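PDB 6LZH: GrgF from Penicillium sp. sh18, which acts as a polyketide transferase of the alpha/beta hydrolase fold in gregatin A biosynthesis, where C11 and C4 polyketide chains are made and joined. Local coordinates for residues A53-F56 and Q57-I61; Q284-F287 and L288-M292; A157-D160 and R161-L165. All blocks are in the same frame, centred on the assembly; numbering follows the deposited sequence.

Contact 1. Residues A53-F56 and Q57-I61; sequences AKWF and QEHGI
Trp55 and His59, one helical turn apart, show how a closing helix can satisfy a carbonyl with a side chain. The ring nitrogen ND1 of His59 donates to Trp55 O at 2.7 Å in a nearly straight bond, with the acceptor close to the imidazole plane; the backbone N of His59 adds only a weak bond to the same oxygen. This fixes the rotation of the imidazole and lays it over the indole in a face-to-face stack with the six-membered ring, CE1 lying toward the rim, centroids 3.7 Å apart and planes at 23°. With CG anti to the backbone N (chi1 -171°), the indole is carried toward the following turn, where His59 lies, and its NE1 is bound to Glu278 of helix 277-292.

The carbonyls on either side of Trp55 find backbone donors. Ala53 O takes Gln57 N at 2.7 Å, Lys54 O takes Glu58 N, and Phe56 O is gripped from opposite faces of its plane by His59 N and by Ile61 N, each at 3.0 Å. Gln57 spends NE2 on the carbonyls of Leu6 and Pro27, whereas Lys54 NZ and Glu58 OE2, 3.8 Å apart, form a long salt bridge at the surface. Beneath, Ile61 CD1 rests 3.7 Å from Phe56 CD1, beside strand 32-38.

Ile61 N on Phe56 O and Gly60 N on Gln57 O, with Gly60 at positive phi as the C-prime residue, make the Schellman motif that ends the helix and turns the chain into strand 62-66, in the beta-alpha-beta unit of an alpha/beta hydrolase fold.

Contact 2. Residues Q284-F287 and L288-M292; sequences QLDF and LKRHM
The guanidinium of Arg290 has one face over Phe287 CA, with NH2 3.5 Å from that atom and close to the plane of the phenyl ring at its edge. Asp286 OD2 lies at the guanidinium's own edge and accepts from NE at 2.8 Å. The salt bridge is in plane for the arginine only: NE meets the oxygen from 47° above the carboxylate plane, the two flat groups being well turned against each other. A water bridges the pair, donating to OD2 and accepting from NH2, while Glu260 forms a second salt bridge with NH2.

Phe287 and His291 meet obliquely, planes at 53°, and His291 CD2 comes to 3.3 Å from Phe287 CE1. The phenyl ring lies alongside the following turn because its CG is anti to the backbone N (chi1 170°). NE2 of the histidine is held by Glu260, which thus serves two neighbouring side chains of this helix.

On the buried side, Phe287 and Leu288 pack on Ile135 of strand 133-137, and Phe287 also on Met233 of strand 232-237. Gln284 OE1 accepts from Trp112, and Leu285 touches His59, so helix 277-292 packs against the central sheet, beside the end of helix 49-58.

Contact 3. Residues A157-D160 and R161-L165; sequences AMHD and RASRL
Asp160 and Arg164 slant across one another on successive turns of helix 150-165, their carboxylate and guanidinium planes 39° apart. Asp160 OD2 lies at the guanidinium edge, near its plane, and takes NH1 on its syn side at 3.1 Å; the approach is 31° out of the carboxylate plane. A bend at chi3 (70°) brings the guanidinium round to the acid, and CD of Arg164 settles 3.3 Å from Asp160 OD1. Both carboxylate oxygens have further partners: OD1 accepts from the backbone N of Met171 and OD2 also from Gln210 of helix 209-216. An i to i+4 salt bridge is a familiar feature of helices; here it lies within helix 150-165, while the bond of OD1 to Met171 N links the helix to the loop beyond. Replacing Arg164 by an alanine removes the guanidinium and would probably leave the charge of Asp160 OD2 without its cationic mate.

On another side of the helix, the hydroxyl of Ser163 stands over one face of the His159 imidazole, 3.1 Å above its plane and toward the rim, nearest CE1. The same OG donates to His159 O at 2.8 Å from above the carbonyl plane, so that oxygen receives two bonds, one from OG and one from Ser163 N. Arg161 points elsewhere, its guanidinium paired with Glu89 and Asp93 of the second subunit.

Overall arrangement
From the N terminus, contact 1 comes first, closing helix 49-58 at the turn into strand 62-66. Contact 3 follows on helix 150-165, and contact 2 lies on helix 277-292 near the C terminus. Each is made within a single helix or its end, so none closes a long loop, and the three run in series without nesting or crossing. Contacts 1 and 2 nevertheless meet, centres about 13 Å apart, where Leu285 packs against Ile61, His59 and Trp55 and joins helix 277-292 to the end of helix 49-58 and the turn after it. Contact 3, about 45 Å from contact 1 between centres, lies on the opposite side of the chain's centre and reaches the second subunit.

Contact 1. Residues A53-F56 and Q57-I61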
ATOM      1  N   ALA A  53     -11.530  11.199 -24.863  1.00 15.57           N
ATOM      2  CA  ALA A  53     -12.383  12.093 -24.083  1.00 16.04           C
ATOM      3  C   ALA A  53     -13.301  12.898 -24.997  1.00 20.67           C
ATOM      4  O   ALA A  53     -14.509  13.017 -24.740  1.00 17.88           O
ATOM      5  CB  ALA A  53     -11.525  13.028 -23.229  1.00 19.67           C
ATOM      6  N   LYS A  54     -12.740  13.445 -26.083  1.00 15.87           N
ATOM      7  CA  LYS A  54     -13.542  14.215 -27.029  1.00 19.13           C
ATOM      8  C   LYS A  54     -14.692  13.384 -27.591  1.00 18.24           C
ATOM      9  O   LYS A  54     -15.823  13.875 -27.714  1.00 15.11           O
ATOM     10  CB  LYS A  54     -12.644  14.728 -28.160  1.00 17.98           C
ATOM     11  CG  LYS A  54     -13.372  15.621 -29.155  1.00 29.54           C
ATOM     12  CD  LYS A  54     -13.648  16.989 -28.549  1.00 36.30           C
ATOM     13  CE  LYS A  54     -14.203  17.981 -29.565  1.00 39.30           C
ATOM     14  NZ  LYS A  54     -15.598  18.417 -29.217  1.00 41.21           N
ATOM     15  N   TRP A  55     -14.424  12.114 -27.924  1.00 17.37           N
ATOM     16  CA  TRP A  55     -15.477  11.235 -28.427  1.00 20.43           C
ATOM     17  C   TRP A  55     -16.581  11.029 -27.390  1.00 18.01           C
ATOM     18  O   TRP A  55     -17.769  11.094 -27.721  1.00 17.43           O
ATOM     19  CB  TRP A  55     -14.873   9.893 -28.848  1.00 21.03           C
ATOM     20  CG  TRP A  55     -15.813   8.974 -29.581  1.00 21.28           C
ATOM     21  CD1 TRP A  55     -15.899   8.798 -30.942  1.00 18.72           C
ATOM     22  CD2 TRP A  55     -16.782   8.083 -29.002  1.00 19.04           C
ATOM     23  NE1 TRP A  55     -16.860   7.865 -31.229  1.00 19.96           N
ATOM     24  CE2 TRP A  55     -17.414   7.409 -30.062  1.00 20.79           C
ATOM     25  CE3 TRP A  55     -17.176   7.794 -27.689  1.00 17.87           C
ATOM     26  CZ2 TRP A  55     -18.425   6.458 -29.855  1.00 20.17           C
ATOM     27  CZ3 TRP A  55     -18.185   6.848 -27.478  1.00 21.10           C
ATOM     28  CH2 TRP A  55     -18.791   6.186 -28.558  1.00 20.83           C
ATOM     29  N   PHE A  56     -16.208  10.718 -26.138  1.00 14.88           N
ATOM     30  CA  PHE A  56     -17.206  10.566 -25.077  1.00 18.22           C
ATOM     31  C   PHE A  56     -17.967  11.866 -24.847  1.00 17.46           C
ATOM     32  O   PHE A  56     -19.186  11.857 -24.635  1.00 16.88           O
ATOM     33  CB  PHE A  56     -16.547  10.120 -23.758  1.00 14.24           C
ATOM     34  CG  PHE A  56     -16.204   8.645 -23.704  1.00 14.70           C
ATOM     35  CD1 PHE A  56     -17.158   7.682 -23.985  1.00 16.29           C
ATOM     36  CD2 PHE A  56     -14.916   8.230 -23.372  1.00 17.64           C
ATOM     37  CE1 PHE A  56     -16.834   6.317 -23.940  1.00 19.85           C
ATOM     38  CE2 PHE A  56     -14.582   6.867 -23.338  1.00 16.42           C
ATOM     39  CZ  PHE A  56     -15.540   5.919 -23.604  1.00 14.98           C
ATOM     40  N   GLN A  57     -17.250  12.989 -24.831  1.00 15.55           N
ATOM     41  CA  GLN A  57     -17.905  14.289 -24.684  1.00 18.10           C
ATOM     42  C   GLN A  57     -18.962  14.496 -25.773  1.00 17.83           C
ATOM     43  O   GLN A  57     -20.073  14.970 -25.498  1.00 19.73           O
ATOM     44  CB  GLN A  57     -16.843  15.394 -24.727  1.00 17.67           C
ATOM     45  CG  GLN A  57     -17.380  16.821 -24.600  1.00 17.42           C
ATOM     46  CD  GLN A  57     -16.350  17.876 -24.935  1.00 22.24           C
ATOM     47  OE1 GLN A  57     -15.402  17.633 -25.691  1.00 20.60           O
ATOM     48  NE2 GLN A  57     -16.534  19.070 -24.378  1.00 19.97           N
ATOM     49  N   GLU A  58     -18.631  14.129 -27.019  1.00 19.24           N
ATOM     50  CA  GLU A  58     -19.564  14.274 -28.130  1.00 20.31           C
ATOM     51  C   GLU A  58     -20.781  13.377 -27.972  1.00 21.97           C
ATOM     52  O   GLU A  58     -21.817  13.648 -28.591  1.00 21.08           O
ATOM     53  CB  GLU A  58     -18.857  13.975 -29.456  1.00 20.69           C
ATOM     54  CG  GLU A  58     -17.973  15.095 -29.948  1.00 27.76           C
ATOM     55  CD  GLU A  58     -17.035  14.648 -31.040  1.00 28.47           C
ATOM     56  OE1 GLU A  58     -16.981  13.432 -31.311  1.00 34.40           O
ATOM     57  OE2 GLU A  58     -16.358  15.510 -31.624  1.00 36.51           O
ATOM     58  N   HIS A  59     -20.680  12.323 -27.159  1.00 18.86           N
ATOM     59  CA  HIS A  59     -21.801  11.452 -26.834  1.00 20.58           C
ATOM     60  C   HIS A  59     -22.409  11.756 -25.467  1.00 20.40           C
ATOM     61  O   HIS A  59     -23.055  10.889 -24.871  1.00 23.77           O
ATOM     62  CB  HIS A  59     -21.357   9.988 -26.927  1.00 19.03           C
ATOM     63  CG  HIS A  59     -21.053   9.560 -28.332  1.00 22.39           C
ATOM     64  ND1 HIS A  59     -19.894   9.922 -28.988  1.00 21.95           N
ATOM     65  CD2 HIS A  59     -21.782   8.845 -29.223  1.00 23.01           C
ATOM     66  CE1 HIS A  59     -19.916   9.436 -30.216  1.00 19.42           C
ATOM     67  NE2 HIS A  59     -21.050   8.774 -30.381  1.00 21.94           N
ATOM     68  N   GLY A  60     -22.221  12.964 -24.955  1.00 19.40           N
ATOM     69  CA  GLY A  60     -22.945  13.398 -23.778  1.00 20.13           C
ATOM     70  C   GLY A  60     -22.292  13.104 -22.446  1.00 19.97           C
ATOM     71  O   GLY A  60     -22.933  13.303 -21.402  1.00 19.94           O
ATOM     72  N   ILE A  61     -21.039  12.662 -22.428  1.00 17.60           N
ATOM     73  CA  ILE A  61     -20.361  12.333 -21.177  1.00 16.17           C
ATOM     74  C   ILE A  61     -19.312  13.395 -20.878  1.00 16.52           C
ATOM     75  O   ILE A  61     -18.387  13.598 -21.674  1.00 16.66           O
ATOM     76  CB  ILE A  61     -19.705  10.945 -21.230  1.00 16.19           C
ATOM     77  CG1 ILE A  61     -20.756   9.865 -21.467  1.00 17.64           C
ATOM     78  CG2 ILE A  61     -18.916  10.701 -19.934  1.00 15.99           C
ATOM     79  CD1 ILE A  61     -20.171   8.596 -22.073  1.00 21.43           C
TER

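Contact 2. Residues Q284-F287 and L288-M292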
ATOM      1  N   GLN A 284     -18.178   0.379 -25.274  1.00 18.31           N
ATOM      2  CA  GLN A 284     -18.006   0.925 -23.930  1.00 15.64           C
ATOM      3  C   GLN A 284     -19.110   1.916 -23.596  1.00 16.65           C
ATOM      4  O   GLN A 284     -19.592   1.959 -22.464  1.00 11.91           O
ATOM      5  CB  GLN A 284     -16.639   1.604 -23.804  1.00 14.65           C
ATOM      6  CG  GLN A 284     -15.473   0.619 -23.862  1.00 15.27           C
ATOM      7  CD  GLN A 284     -14.124   1.302 -24.016  1.00 13.13           C
ATOM      8  OE1 GLN A 284     -13.909   2.397 -23.508  1.00 14.18           O
ATOM      9  NE2 GLN A 284     -13.206   0.649 -24.734  1.00 13.95           N
ATOM     10  N   LEU A 285     -19.508   2.731 -24.571  1.00 16.24           N
ATOM     11  CA  LEU A 285     -20.634   3.633 -24.370  1.00 14.37           C
ATOM     12  C   LEU A 285     -21.919   2.859 -24.063  1.00 17.84           C
ATOM     13  O   LEU A 285     -22.707   3.260 -23.195  1.00 19.73           O
ATOM     14  CB  LEU A 285     -20.800   4.505 -25.616  1.00 14.76           C
ATOM     15  CG  LEU A 285     -22.049   5.380 -25.607  1.00 18.41           C
ATOM     16  CD1 LEU A 285     -21.838   6.496 -24.601  1.00 16.11           C
ATOM     17  CD2 LEU A 285     -22.294   5.930 -27.012  1.00 21.02           C
ATOM     18  N   ASP A 286     -22.141   1.741 -24.753  1.00 18.59           N
ATOM     19  CA  ASP A 286     -23.326   0.929 -24.483  1.00 18.81           C
ATOM     20  C   ASP A 286     -23.281   0.348 -23.070  1.00 16.73           C
ATOM     21  O   ASP A 286     -24.293   0.334 -22.359  1.00 14.57           O
ATOM     22  CB  ASP A 286     -23.432  -0.194 -25.522  1.00 15.74           C
ATOM     23  CG  ASP A 286     -24.766  -0.908 -25.463  1.00 21.70           C
ATOM     24  OD1 ASP A 286     -25.776  -0.281 -25.834  1.00 23.56           O
ATOM     25  OD2 ASP A 286     -24.815  -2.083 -25.017  1.00 22.02           O
ATOM     26  N   PHE A 287     -22.107  -0.131 -22.652  1.00 13.39           N
ATOM     27  CA  PHE A 287     -21.919  -0.581 -21.275  1.00 15.50           C
ATOM     28  C   PHE A 287     -22.304   0.512 -20.288  1.00 14.43           C
ATOM     29  O   PHE A 287     -23.072   0.279 -19.353  1.00 16.36           O
ATOM     30  CB  PHE A 287     -20.466  -1.006 -21.076  1.00 13.95           C
ATOM     31  CG  PHE A 287     -20.095  -1.262 -19.644  1.00 14.84           C
ATOM     32  CD1 PHE A 287     -20.417  -2.462 -19.033  1.00 15.63           C
ATOM     33  CD2 PHE A 287     -19.413  -0.304 -18.905  1.00 16.22           C
ATOM     34  CE1 PHE A 287     -20.060  -2.705 -17.698  1.00 18.25           C
ATOM     35  CE2 PHE A 287     -19.055  -0.551 -17.563  1.00 14.55           C
ATOM     36  CZ  PHE A 287     -19.383  -1.731 -16.974  1.00 14.89           C
ATOM     37  N   LEU A 288     -21.775   1.720 -20.489  1.00 17.38           N
ATOM     38  CA  LEU A 288     -22.101   2.837 -19.606  1.00 15.92           C
ATOM     39  C   LEU A 288     -23.587   3.180 -19.646  1.00 17.73           C
ATOM     40  O   LEU A 288     -24.181   3.493 -18.605  1.00 17.29           O
ATOM     41  CB  LEU A 288     -21.257   4.057 -19.977  1.00 13.91           C
ATOM     42  CG  LEU A 288     -19.726   3.931 -19.757  1.00 18.38           C
ATOM     43  CD1 LEU A 288     -18.977   5.173 -20.228  1.00 19.69           C
ATOM     44  CD2 LEU A 288     -19.359   3.633 -18.293  1.00 15.00           C
ATOM     45  N   LYS A 289     -24.197   3.165 -20.839  1.00 18.10           N
ATOM     46  CA  LYS A 289     -25.618   3.511 -20.942  1.00 19.27           C
ATOM     47  C   LYS A 289     -26.476   2.495 -20.205  1.00 20.15           C
ATOM     48  O   LYS A 289     -27.411   2.867 -19.487  1.00 18.10           O
ATOM     49  CB  LYS A 289     -26.046   3.602 -22.414  1.00 17.53           C
ATOM     50  CG  LYS A 289     -25.564   4.852 -23.123  1.00 20.66           C
ATOM     51  CD  LYS A 289     -25.958   4.857 -24.606  1.00 26.34           C
ATOM     52  CE  LYS A 289     -26.821   6.076 -24.914  1.00 34.71           C
ATOM     53  NZ  LYS A 289     -26.935   6.388 -26.371  1.00 34.46           N
ATOM     54  N   ARG A 290     -26.154   1.209 -20.352  1.00 16.55           N
ATOM     55  CA  ARG A 290     -26.942   0.167 -19.707  1.00 17.29           C
ATOM     56  C   ARG A 290     -26.832   0.227 -18.182  1.00 20.50           C
ATOM     57  O   ARG A 290     -27.832   0.055 -17.481  1.00 22.20           O
ATOM     58  CB  ARG A 290     -26.508  -1.210 -20.233  1.00 19.18           C
ATOM     59  CG  ARG A 290     -26.878  -1.451 -21.693  1.00 18.93           C
ATOM     60  CD  ARG A 290     -26.607  -2.901 -22.112  1.00 21.49           C
ATOM     61  NE  ARG A 290     -25.203  -3.121 -22.461  1.00 20.49           N
ATOM     62  CZ  ARG A 290     -24.307  -3.686 -21.655  1.00 18.43           C
ATOM     63  NH1 ARG A 290     -24.649  -4.117 -20.445  1.00 17.64           N
ATOM     64  NH2 ARG A 290     -23.064  -3.845 -22.068  1.00 18.21           N
ATOM     65  N   HIS A 291     -25.640   0.499 -17.648  1.00 16.15           N
ATOM     66  CA  HIS A 291     -25.442   0.394 -16.203  1.00 19.87           C
ATOM     67  C   HIS A 291     -25.646   1.708 -15.454  1.00 19.29           C
ATOM     68  O   HIS A 291     -26.005   1.685 -14.271  1.00 20.48           O
ATOM     69  CB  HIS A 291     -24.041  -0.153 -15.906  1.00 19.30           C
ATOM     70  CG  HIS A 291     -23.910  -1.619 -16.181  1.00 16.50           C
ATOM     71  ND1 HIS A 291     -24.462  -2.580 -15.357  1.00 17.72           N
ATOM     72  CD2 HIS A 291     -23.306  -2.288 -17.193  1.00 17.10           C
ATOM     73  CE1 HIS A 291     -24.207  -3.779 -15.855  1.00 22.67           C
ATOM     74  NE2 HIS A 291     -23.510  -3.629 -16.971  1.00 19.90           N
ATOM     75  N   MET A 292     -25.384   2.848 -16.085  1.00 17.80           N
ATOM     76  CA  MET A 292     -25.646   4.145 -15.464  1.00 18.13           C
ATOM     77  C   MET A 292     -26.975   4.754 -15.905  1.00 25.26           C
ATOM     78  O   MET A 292     -27.331   5.838 -15.430  1.00 22.70           O
ATOM     79  CB  MET A 292     -24.502   5.119 -15.769  1.00 16.70           C
ATOM     80  CG  MET A 292     -23.120   4.597 -15.371  1.00 16.98           C
ATOM     81  SD  MET A 292     -21.885   5.894 -15.018  1.00 20.82           S
ATOM     82  CE  MET A 292     -21.756   6.691 -16.631  1.00 14.93           C
TER
HETATM   83  O   HOH W   1     -22.615  -3.743 -24.860  1.00 23.43           O

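Contact 3. Residues A157-D160 and R161-L165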
ATOM      1  N   ALA A 157      16.490   0.667  -3.632  1.00 19.89           N
ATOM      2  CA  ALA A 157      15.463   1.404  -2.906  1.00 17.00           C
ATOM      3  C   ALA A 157      15.904   1.715  -1.476  1.00 17.95           C
ATOM      4  O   ALA A 157      15.619   2.805  -0.956  1.00 18.47           O
ATOM      5  CB  ALA A 157      14.149   0.621  -2.928  1.00 18.06           C
ATOM      6  N   MET A 158      16.602   0.784  -0.815  1.00 18.24           N
ATOM      7  CA  MET A 158      17.110   1.084   0.526  1.00 19.93           C
ATOM      8  C   MET A 158      18.193   2.149   0.470  1.00 17.45           C
ATOM      9  O   MET A 158      18.231   3.050   1.314  1.00 15.99           O
ATOM     10  CB  MET A 158      17.657  -0.171   1.218  1.00 21.91           C
ATOM     11  CG  MET A 158      16.622  -1.268   1.559  1.00 19.07           C
ATOM     12  SD  MET A 158      15.175  -0.708   2.498  1.00 19.73           S
ATOM     13  CE  MET A 158      13.958  -0.495   1.190  1.00 18.48           C
ATOM     14  N   HIS A 159      19.080   2.069  -0.522  1.00 18.44           N
ATOM     15  CA  HIS A 159      20.106   3.101  -0.655  1.00 20.03           C
ATOM     16  C   HIS A 159      19.483   4.455  -0.988  1.00 18.86           C
ATOM     17  O   HIS A 159      19.936   5.497  -0.498  1.00 19.34           O
ATOM     18  CB  HIS A 159      21.118   2.701  -1.721  1.00 17.78           C
ATOM     19  CG  HIS A 159      22.211   3.704  -1.927  1.00 21.88           C
ATOM     20  ND1 HIS A 159      22.208   4.607  -2.969  1.00 26.57           N
ATOM     21  CD2 HIS A 159      23.338   3.950  -1.221  1.00 24.83           C
ATOM     22  CE1 HIS A 159      23.291   5.361  -2.900  1.00 22.87           C
ATOM     23  NE2 HIS A 159      23.997   4.976  -1.853  1.00 29.04           N
ATOM     24  N   ASP A 160      18.432   4.453  -1.807  1.00 18.10           N
ATOM     25  CA  ASP A 160      17.767   5.693  -2.188  1.00 16.24           C
ATOM     26  C   ASP A 160      17.164   6.403  -0.975  1.00 18.07           C
ATOM     27  O   ASP A 160      17.321   7.624  -0.813  1.00 14.99           O
ATOM     28  CB  ASP A 160      16.693   5.393  -3.237  1.00 18.05           C
ATOM     29  CG  ASP A 160      15.981   6.640  -3.713  1.00 18.43           C
ATOM     30  OD1 ASP A 160      16.670   7.602  -4.115  1.00 18.63           O
ATOM     31  OD2 ASP A 160      14.733   6.663  -3.656  1.00 19.12           O
ATOM     32  N   ARG A 161      16.461   5.654  -0.112  1.00 15.78           N
ATOM     33  CA  ARG A 161      15.930   6.229   1.125  1.00 16.40           C
ATOM     34  C   ARG A 161      17.026   6.921   1.921  1.00 16.08           C
ATOM     35  O   ARG A 161      16.894   8.086   2.329  1.00 12.77           O
ATOM     36  CB  ARG A 161      15.301   5.135   2.006  1.00 15.38           C
ATOM     37  CG  ARG A 161      13.996   4.534   1.519  1.00 17.87           C
ATOM     38  CD  ARG A 161      13.296   3.745   2.648  1.00 19.22           C
ATOM     39  NE  ARG A 161      12.544   4.618   3.555  1.00 22.21           N
ATOM     40  CZ  ARG A 161      11.285   5.014   3.358  1.00 20.24           C
ATOM     41  NH1 ARG A 161      10.620   4.633   2.276  1.00 19.62           N
ATOM     42  NH2 ARG A 161      10.682   5.804   4.241  1.00 19.98           N
ATOM     43  N   ALA A 162      18.094   6.170   2.222  1.00 13.27           N
ATOM     44  CA  ALA A 162      19.152   6.681   3.093  1.00 15.34           C
ATOM     45  C   ALA A 162      19.848   7.892   2.475  1.00 19.01           C
ATOM     46  O   ALA A 162      20.205   8.840   3.183  1.00 22.39           O
ATOM     47  CB  ALA A 162      20.169   5.574   3.369  1.00 14.23           C
ATOM     48  N   SER A 163      20.048   7.868   1.152  1.00 17.65           N
ATOM     49  CA  SER A 163      20.705   8.975   0.465  1.00 16.55           C
ATOM     50  C   SER A 163      19.817  10.212   0.458  1.00 16.99           C
ATOM     51  O   SER A 163      20.296  11.333   0.657  1.00 14.60           O
ATOM     52  CB  SER A 163      21.070   8.559  -0.963  1.00 17.41           C
ATOM     53  OG  SER A 163      21.918   7.397  -0.974  1.00 20.37           O
ATOM     54  N   ARG A 164      18.522  10.039   0.210  1.00 13.89           N
ATOM     55  CA  ARG A 164      17.622  11.187   0.270  1.00 15.09           C
ATOM     56  C   ARG A 164      17.544  11.760   1.683  1.00 16.68           C
ATOM     57  O   ARG A 164      17.456  12.981   1.862  1.00 15.30           O
ATOM     58  CB  ARG A 164      16.241  10.786  -0.239  1.00 16.30           C
ATOM     59  CG  ARG A 164      16.218  10.518  -1.744  1.00 15.91           C
ATOM     60  CD  ARG A 164      15.027   9.650  -2.087  1.00 17.76           C
ATOM     61  NE  ARG A 164      13.762  10.374  -1.930  1.00 14.81           N
ATOM     62  CZ  ARG A 164      12.583   9.818  -2.169  1.00 22.21           C
ATOM     63  NH1 ARG A 164      12.537   8.548  -2.557  1.00 18.41           N
ATOM     64  NH2 ARG A 164      11.463  10.512  -2.016  1.00 20.72           N
ATOM     65  N   LEU A 165      17.580  10.892   2.706  1.00 15.55           N
ATOM     66  CA  LEU A 165      17.651  11.371   4.084  1.00 16.80           C
ATOM     67  C   LEU A 165      18.859  12.269   4.322  1.00 17.23           C
ATOM     68  O   LEU A 165      18.808  13.120   5.212  1.00 17.74           O
ATOM     69  CB  LEU A 165      17.664  10.184   5.066  1.00 14.55           C
ATOM     70  CG  LEU A 165      16.287   9.592   5.374  1.00 17.22           C
ATOM     71  CD1 LEU A 165      16.401   8.281   6.142  1.00 19.47           C
ATOM     72  CD2 LEU A 165      15.432  10.602   6.159  1.00 19.23           C
TER